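Local structure of ammonium transporter (Kuenenia stuttgartiensis, 6EU6) at residues A178-I183 against W370-G375; G174-M179 against S321-H326; T106-L111 against A126-I131. The protein probably senses ammonium as the membrane-embedded Amt sensor part of an ammonium sensor histidine kinase, in the fold of the ammonium transporter family. All coordinates share one frame; numbering follows the deposited sequence.

Contact 1. Residues A178-I183 against W370-G375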
loop_
_atom_site.group_PDB
_atom_site.type_symbol
_atom_site.label_atom_id
_atom_site.label_comp_id
_atom_site.label_asym_id
_atom_site.label_seq_id
_atom_site.Cartn_x
_atom_site.Cartn_y
_atom_site.Cartn_z
ATOM N N ALA A 178 26.048 -5.221 -4.866
ATOM C CA ALA A 178 25.408 -5.622 -6.075
ATOM C C ALA A 178 26.430 -5.489 -7.229
ATOM O O ALA A 178 26.431 -6.302 -8.135
ATOM C CB ALA A 178 24.198 -4.730 -6.372
ATOM N N MET A 179 27.217 -4.409 -7.247
ATOM C CA MET A 179 28.108 -4.219 -8.378
ATOM C C MET A 179 29.175 -5.353 -8.464
ATOM O O MET A 179 29.454 -5.858 -9.566
ATOM C CB MET A 179 28.842 -2.892 -8.294
ATOM C CG MET A 179 29.810 -2.709 -9.440
ATOM S SD MET A 179 30.452 -1.024 -9.392
ATOM C CE MET A 179 31.913 -1.244 -8.482
ATOM N N ALA A 180 29.743 -5.729 -7.319
ATOM C CA ALA A 180 30.612 -6.882 -7.295
ATOM C C ALA A 180 29.931 -8.128 -7.773
ATOM O O ALA A 180 30.500 -8.957 -8.512
ATOM C CB ALA A 180 31.162 -7.105 -5.887
ATOM N N ALA A 181 28.722 -8.344 -7.279
ATOM C CA ALA A 181 27.991 -9.533 -7.713
ATOM C C ALA A 181 27.725 -9.524 -9.260
ATOM O O ALA A 181 27.916 -10.557 -9.940
ATOM C CB ALA A 181 26.694 -9.667 -6.913
ATOM N N ALA A 182 27.347 -8.367 -9.835
ATOM C CA ALA A 182 27.084 -8.310 -11.238
ATOM C C ALA A 182 28.369 -8.626 -12.064
ATOM O O ALA A 182 28.319 -9.208 -13.158
ATOM C CB ALA A 182 26.558 -6.947 -11.639
ATOM N N ILE A 183 29.481 -8.174 -11.551
ATOM C CA ILE A 183 30.777 -8.402 -12.195
ATOM C C ILE A 183 31.147 -9.872 -12.172
ATOM O O ILE A 183 31.477 -10.440 -13.176
ATOM C CB ILE A 183 31.912 -7.589 -11.531
ATOM C CG1 ILE A 183 31.808 -6.151 -11.996
ATOM C CG2 ILE A 183 33.303 -8.053 -12.009
ATOM C CD1 ILE A 183 32.687 -5.190 -11.204
ATOM N N TRP A 370 35.051 -1.184 1.342
ATOM C CA TRP A 370 34.548 -2.256 2.170
ATOM C C TRP A 370 33.536 -3.175 1.422
ATOM O O TRP A 370 33.705 -4.384 1.395
ATOM C CB TRP A 370 33.910 -1.616 3.395
ATOM C CG TRP A 370 33.229 -2.566 4.426
ATOM C CD1 TRP A 370 31.851 -2.645 4.713
ATOM C CD2 TRP A 370 33.867 -3.436 5.343
ATOM N NE1 TRP A 370 31.636 -3.556 5.736
ATOM C CE2 TRP A 370 32.847 -4.077 6.116
ATOM C CE3 TRP A 370 35.198 -3.821 5.546
ATOM C CZ2 TRP A 370 33.146 -5.004 7.126
ATOM C CZ3 TRP A 370 35.484 -4.751 6.568
ATOM C CH2 TRP A 370 34.459 -5.334 7.332
ATOM N N SER A 371 32.468 -2.588 0.847
ATOM C CA SER A 371 31.393 -3.357 0.271
ATOM C C SER A 371 31.739 -3.922 -1.096
ATOM O O SER A 371 31.554 -5.117 -1.332
ATOM C CB SER A 371 30.037 -2.544 0.286
ATOM O OG SER A 371 29.031 -3.338 -0.304
ATOM N N PHE A 372 32.318 -3.131 -1.998
ATOM C CA PHE A 372 32.787 -3.725 -3.250
ATOM C C PHE A 372 33.931 -4.718 -2.973
ATOM O O PHE A 372 33.954 -5.793 -3.519
ATOM C CB PHE A 372 33.239 -2.636 -4.180
ATOM C CG PHE A 372 33.607 -3.133 -5.513
ATOM C CD1 PHE A 372 32.617 -3.510 -6.428
ATOM C CD2 PHE A 372 34.961 -3.231 -5.879
ATOM C CE1 PHE A 372 32.954 -4.052 -7.648
ATOM C CE2 PHE A 372 35.301 -3.756 -7.110
ATOM C CZ PHE A 372 34.298 -4.139 -8.006
ATOM N N GLY A 373 34.921 -4.356 -2.168
ATOM C CA GLY A 373 36.039 -5.273 -1.954
ATOM C C GLY A 373 35.686 -6.581 -1.260
ATOM O O GLY A 373 36.060 -7.667 -1.707
ATOM N N LEU A 374 34.954 -6.512 -0.166
ATOM C CA LEU A 374 34.460 -7.760 0.425
ATOM C C LEU A 374 33.478 -8.534 -0.451
ATOM O O LEU A 374 33.401 -9.767 -0.397
ATOM C CB LEU A 374 33.804 -7.533 1.753
ATOM C CG LEU A 374 34.727 -7.399 2.945
ATOM C CD1 LEU A 374 33.920 -7.131 4.228
ATOM C CD2 LEU A 374 35.546 -8.694 3.108
ATOM N N GLY A 375 32.720 -7.817 -1.251
ATOM C CA GLY A 375 31.802 -8.468 -2.146
ATOM C C GLY A 375 32.546 -9.197 -3.215
ATOM O O GLY A 375 32.192 -10.374 -3.528
#
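Phe372 reaches from helix 353-385 across to helix 167-185, where Met179, Ala180 and Ile183 receive its ring. The two helix segments run in roughly the same direction, at 31° to each other, and their axes come within 8.2 Å.

The aromatic contacts are the larger group. In Phe372 a chi1 of -174° sets CG anti to the backbone N, and the far end of the ring, CE1 and CZ, comes close to the partner helix. Ile183 meets the rim: its CD1 lies near the ring plane, 3.7 Å from Phe372 CZ, and the two side chains meet at about a right angle. Met179 comes in obliquely, its CG 3.9 Å from Phe372 CE1, while its SD sits 5.1 Å from the Phe372 ring centroid, 47° off the normal. This is a Met-aromatic contact in which the polarisable sulfur is neither squarely over the ring nor in its plane. Ala180 is small enough to let the ring approach the backbone, and Ala180 N is 3.6 Å from Phe372 CE1.

A second kind of contact is backbone to methyl. Ala180 CB packs 3.7 Å from Gly375 C; a side chain at Gly375 would press on that same methyl, so glycine suits the place.

Around the contact Phe368 stacks on Phe372, Ile316 adds to the Met179 and Ile183 side, and a bound maltoside detergent touches Ile183. Since the two segments meet through carbon, sulfur and ring surfaces, their cohesion rests on close van der Waals fit, as suits helices buried within a membrane protein.

Contact 2. Residues G174-M179 against S321-H326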
loop_
_atom_site.group_PDB
_atom_site.type_symbol
_atom_site.label_atom_id
_atom_site.label_comp_id
_atom_site.label_asym_id
_atom_site.label_seq_id
_atom_site.Cartn_x
_atom_site.Cartn_y
_atom_site.Cartn_z
ATOM N N GLY A 174 24.612 -1.390 -0.302
ATOM C CA GLY A 174 23.943 -2.407 -1.080
ATOM C C GLY A 174 24.276 -2.365 -2.563
ATOM O O GLY A 174 24.419 -3.419 -3.183
ATOM N N GLY A 175 24.436 -1.152 -3.125
ATOM C CA GLY A 175 24.674 -0.988 -4.547
ATOM C C GLY A 175 26.095 -1.494 -4.949
ATOM O O GLY A 175 26.240 -2.106 -5.992
ATOM N N TRP A 176 27.114 -1.234 -4.122
ATOM C CA TRP A 176 28.489 -1.707 -4.397
ATOM C C TRP A 176 28.621 -3.229 -4.231
ATOM O O TRP A 176 29.331 -3.904 -4.998
ATOM C CB TRP A 176 29.527 -0.959 -3.513
ATOM C CG TRP A 176 29.529 0.525 -3.684
ATOM C CD1 TRP A 176 29.658 1.451 -2.689
ATOM C CD2 TRP A 176 29.343 1.277 -4.891
ATOM N NE1 TRP A 176 29.568 2.700 -3.198
ATOM C CE2 TRP A 176 29.422 2.643 -4.539
ATOM C CE3 TRP A 176 29.211 0.946 -6.242
ATOM C CZ2 TRP A 176 29.281 3.653 -5.456
ATOM C CZ3 TRP A 176 29.100 1.966 -7.157
ATOM C CH2 TRP A 176 29.117 3.292 -6.756
ATOM N N PHE A 177 27.885 -3.796 -3.280
ATOM C CA PHE A 177 27.786 -5.235 -3.176
ATOM C C PHE A 177 27.139 -5.834 -4.410
ATOM O O PHE A 177 27.647 -6.803 -4.978
ATOM C CB PHE A 177 27.000 -5.602 -1.925
ATOM C CG PHE A 177 27.025 -7.072 -1.600
ATOM C CD1 PHE A 177 28.215 -7.718 -1.268
ATOM C CD2 PHE A 177 25.844 -7.831 -1.644
ATOM C CE1 PHE A 177 28.234 -9.096 -0.994
ATOM C CE2 PHE A 177 25.861 -9.182 -1.331
ATOM C CZ PHE A 177 27.071 -9.824 -1.032
ATOM N N ALA A 178 26.048 -5.221 -4.866
ATOM C CA ALA A 178 25.408 -5.622 -6.075
ATOM C C ALA A 178 26.430 -5.489 -7.229
ATOM O O ALA A 178 26.431 -6.302 -8.135
ATOM C CB ALA A 178 24.198 -4.730 -6.372
ATOM N N MET A 179 27.217 -4.409 -7.247
ATOM C CA MET A 179 28.108 -4.219 -8.378
ATOM C C MET A 179 29.175 -5.353 -8.464
ATOM O O MET A 179 29.454 -5.858 -9.566
ATOM C CB MET A 179 28.842 -2.892 -8.294
ATOM C CG MET A 179 29.810 -2.709 -9.440
ATOM S SD MET A 179 30.452 -1.024 -9.392
ATOM C CE MET A 179 31.913 -1.244 -8.482
ATOM N N SER A 321 19.408 -1.159 -13.215
ATOM C CA SER A 321 20.250 -0.006 -12.927
ATOM C C SER A 321 20.454 0.217 -11.424
ATOM O O SER A 321 20.466 1.353 -10.953
ATOM C CB SER A 321 19.710 1.232 -13.614
ATOM O OG SER A 321 19.532 0.983 -14.974
ATOM N N ALA A 322 20.478 -0.880 -10.653
ATOM C CA ALA A 322 20.667 -0.826 -9.222
ATOM C C ALA A 322 21.948 -0.073 -8.808
ATOM O O ALA A 322 21.989 0.653 -7.802
ATOM C CB ALA A 322 20.721 -2.211 -8.659
ATOM N N ILE A 323 23.005 -0.259 -9.597
ATOM C CA ILE A 323 24.314 0.354 -9.246
ATOM C C ILE A 323 24.214 1.857 -9.408
ATOM O O ILE A 323 24.537 2.616 -8.526
ATOM C CB ILE A 323 25.434 -0.186 -10.130
ATOM C CG1 ILE A 323 25.565 -1.703 -9.930
ATOM C CG2 ILE A 323 26.712 0.555 -9.770
ATOM C CD1 ILE A 323 26.357 -2.382 -11.081
ATOM N N ALA A 324 23.658 2.280 -10.522
ATOM C CA ALA A 324 23.402 3.711 -10.701
ATOM C C ALA A 324 22.465 4.319 -9.689
ATOM O O ALA A 324 22.744 5.420 -9.194
ATOM C CB ALA A 324 22.862 3.957 -12.090
ATOM N N VAL A 325 21.349 3.630 -9.323
ATOM C CA VAL A 325 20.341 4.238 -8.473
ATOM C C VAL A 325 20.936 4.321 -7.051
ATOM O O VAL A 325 21.006 5.392 -6.413
ATOM C CB VAL A 325 19.036 3.426 -8.477
ATOM C CG1 VAL A 325 18.142 3.787 -7.314
ATOM C CG2 VAL A 325 18.322 3.599 -9.820
ATOM N N HIS A 326 21.329 3.155 -6.552
ATOM C CA HIS A 326 21.722 3.011 -5.164
ATOM C C HIS A 326 23.231 3.378 -4.885
ATOM O O HIS A 326 23.509 4.056 -3.927
ATOM C CB HIS A 326 21.409 1.596 -4.670
ATOM C CG HIS A 326 19.970 1.190 -4.810
ATOM N ND1 HIS A 326 19.011 1.520 -3.889
ATOM C CD2 HIS A 326 19.333 0.491 -5.779
ATOM C CE1 HIS A 326 17.837 1.044 -4.286
ATOM N NE2 HIS A 326 18.007 0.450 -5.454
#
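Ile323 presses its three outer carbons against Gly175, Trp176 and Met179, making it the chief side chain between helix 167-185 and the start of helix 322-340. The segments are nearly antiparallel, at 162°, and the CA atoms of Gly175 and Ile323 approach to 4.9 Å. From CB the side chain of Ile323 divides. CG1, anti to the carbonyl carbon (chi1 -61°), runs beside the backbone of the partner helix, 4.0 Å from Gly175 O and 3.9 Å from Met179 CB. The chain then continues extended to its tip, CD1, which settles 3.7 Å from Met179 CA, beside the root of that side chain. The other branch, CG2, turns to Trp176, meeting the indole at CZ3 at 3.8 Å in an oblique approach, and also lies 4.1 Å from Met179 SD. The branch at CB thus lets one residue meet Trp176 and the Met179 sulfur with one arm, and Gly175 and the root of Met179 with the other. An alanine here would probably open a gap beside Met179 and leave Trp176 CZ3 without its methyl neighbour.

One turn later His326 lies over Gly175, its CB 4.2 Å from Gly175 CA. Glycine is apt: a CB there would crowd the carbonyl carbon of His326. The ring of His326 is held from elsewhere, its ND1 hydrogen-bonded to ND1 of His171, a pairing that matches the twin histidines of the Amt pore.

Among the neighbouring helices, Trp176 meets Phe368 of helix 353-385 edge to face, Ile110 of helix 93-114 touches His326, and Val325 faces helix 266-280, so all three of these helices pack against this antiparallel pair.

Contact 3. Residues T106-L111 against A126-I131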
loop_
_atom_site.group_PDB
_atom_site.type_symbol
_atom_site.label_atom_id
_atom_site.label_comp_id
_atom_site.label_asym_id
_atom_site.label_seq_id
_atom_site.Cartn_x
_atom_site.Cartn_y
_atom_site.Cartn_z
ATOM N N THR A 106 16.266 -3.606 3.098
ATOM C CA THR A 106 16.447 -2.680 1.933
ATOM C C THR A 106 17.854 -2.821 1.323
ATOM O O THR A 106 18.047 -2.983 0.146
ATOM C CB THR A 106 16.152 -1.244 2.325
ATOM O OG1 THR A 106 14.888 -1.185 2.974
ATOM C CG2 THR A 106 16.086 -0.355 1.146
ATOM N N ALA A 107 18.838 -2.737 2.175
ATOM C CA ALA A 107 20.246 -2.841 1.734
ATOM C C ALA A 107 20.476 -4.152 1.022
ATOM O O ALA A 107 21.073 -4.210 -0.022
ATOM C CB ALA A 107 21.161 -2.714 2.943
ATOM N N ALA A 108 19.878 -5.204 1.536
ATOM C CA ALA A 108 20.202 -6.501 0.987
ATOM C C ALA A 108 19.485 -6.820 -0.305
ATOM O O ALA A 108 19.983 -7.590 -1.136
ATOM C CB ALA A 108 19.832 -7.536 2.047
ATOM N N THR A 109 18.277 -6.269 -0.483
ATOM C CA THR A 109 17.464 -6.650 -1.606
ATOM C C THR A 109 17.916 -5.974 -2.899
ATOM O O THR A 109 17.565 -6.446 -4.008
ATOM C CB THR A 109 15.965 -6.427 -1.348
ATOM O OG1 THR A 109 15.248 -7.158 -2.318
ATOM C CG2 THR A 109 15.558 -4.995 -1.487
ATOM N N ILE A 110 18.676 -4.886 -2.776
ATOM C CA ILE A 110 19.290 -4.239 -3.926
ATOM C C ILE A 110 20.000 -5.275 -4.843
ATOM O O ILE A 110 19.913 -5.235 -6.086
ATOM C CB ILE A 110 20.308 -3.163 -3.462
ATOM C CG1 ILE A 110 19.510 -2.022 -2.822
ATOM C CG2 ILE A 110 21.126 -2.612 -4.634
ATOM C CD1 ILE A 110 20.257 -1.059 -1.896
ATOM N N LEU A 111 20.709 -6.215 -4.215
ATOM C CA LEU A 111 21.414 -7.263 -4.927
ATOM C C LEU A 111 20.592 -7.893 -6.018
ATOM O O LEU A 111 21.091 -8.141 -7.090
ATOM C CB LEU A 111 21.768 -8.376 -3.902
ATOM C CG LEU A 111 22.465 -9.623 -4.454
ATOM C CD1 LEU A 111 23.807 -9.283 -5.131
ATOM C CD2 LEU A 111 22.705 -10.598 -3.350
ATOM N N ALA A 126 22.897 -16.665 -0.514
ATOM C CA ALA A 126 24.122 -16.587 0.284
ATOM C C ALA A 126 24.612 -15.129 0.319
ATOM O O ALA A 126 25.162 -14.662 1.300
ATOM C CB ALA A 126 25.190 -17.479 -0.330
ATOM N N GLY A 127 24.457 -14.420 -0.788
ATOM C CA GLY A 127 24.779 -12.987 -0.848
ATOM C C GLY A 127 23.999 -12.187 0.170
ATOM O O GLY A 127 24.544 -11.336 0.874
ATOM N N THR A 128 22.702 -12.468 0.274
ATOM C CA THR A 128 21.877 -11.852 1.252
ATOM C C THR A 128 22.351 -12.092 2.646
ATOM O O THR A 128 22.449 -11.192 3.471
ATOM C CB THR A 128 20.392 -12.377 1.163
ATOM O OG1 THR A 128 19.890 -12.174 -0.169
ATOM C CG2 THR A 128 19.498 -11.643 2.197
ATOM N N ALA A 129 22.663 -13.327 2.948
ATOM C CA ALA A 129 23.087 -13.624 4.302
ATOM C C ALA A 129 24.375 -12.897 4.628
ATOM O O ALA A 129 24.545 -12.350 5.745
ATOM C CB ALA A 129 23.300 -15.141 4.419
ATOM N N PHE A 130 25.284 -12.859 3.643
ATOM C CA PHE A 130 26.596 -12.239 3.870
ATOM C C PHE A 130 26.519 -10.719 4.064
ATOM O O PHE A 130 27.122 -10.156 4.990
ATOM C CB PHE A 130 27.578 -12.656 2.803
ATOM C CG PHE A 130 29.000 -12.173 3.051
ATOM C CD1 PHE A 130 29.847 -12.824 3.975
ATOM C CD2 PHE A 130 29.545 -11.099 2.320
ATOM C CE1 PHE A 130 31.148 -12.366 4.180
ATOM C CE2 PHE A 130 30.850 -10.667 2.561
ATOM C CZ PHE A 130 31.638 -11.308 3.481
ATOM N N ILE A 131 25.737 -10.034 3.232
ATOM C CA ILE A 131 25.622 -8.607 3.374
ATOM C C ILE A 131 24.981 -8.231 4.690
ATOM O O ILE A 131 25.434 -7.273 5.339
ATOM C CB ILE A 131 25.017 -7.914 2.135
ATOM C CG1 ILE A 131 25.231 -6.371 2.261
ATOM C CG2 ILE A 131 23.536 -8.229 2.003
ATOM C CD1 ILE A 131 24.686 -5.562 1.124
HETATM O O HOH W 1 18.948 -10.051 -1.477
#
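Ala108 and Thr128 mark the nearest backbone approach, 5.6 Å between their CA atoms, of two segments that run at 149° to each other with axes 9.2 Å apart. Helices 93-114 and 121-144 follow one another in the chain and are joined by a short loop, so together they form an antiparallel helical hairpin, here between membrane helices of the Amt fold.

Ala108 points its CB at the partner helix, 3.8 Å from Ile131 CG2. That methyl of Ile131 lies between the backbone N and the carbonyl carbon, the crowded position, while CG1 is anti to the N (chi1 -167°), and the extended chi2 takes CD1 to 4.0 Å from Ala107 O. On its other flank Ala108 CB meets Thr128 CG2 at 4.1 Å. Leu111 lays a methyl on bare backbone, its CD2 being 4.0 Å from Gly127 CA; a CB on Gly127 would clash with it, so glycine makes room for the leucine. Leu111 and Ile131 also touch Phe177 of helix 167-185.

The polar link is indirect. Thr128 OG1 is hydrogen-bonded within its own helix to the carbonyl oxygen of Asn124, and it also accepts from a water at 2.7 Å. The same water gives its other hydrogen to Ala108 O, again at 2.7 Å, and so bridges the two helices.

Read from the N terminus, contact 3 comes first and closes the shortest loop, the hairpin between 106-111 and 126-131. Helix 167-185 then opens both remaining contacts from overlapping segments that share Ala178 and Met179. Contact 2 closes first, at 321-326 on helix 322-340; contact 1 closes later, at 370-375 on the next helix, 353-385. The loop closed by contact 2 thus lies almost wholly within that closed by contact 1, while contact 3 stands in series. Helix 167-185 carries contacts 1 and 2 and packs against contact 3: Phe177 touches Gly127 and Ile131 of the hairpin, Ala178 and Ala181 rest on Leu111, and Ser371 lies beside Phe177. Early and late helices are thus drawn together.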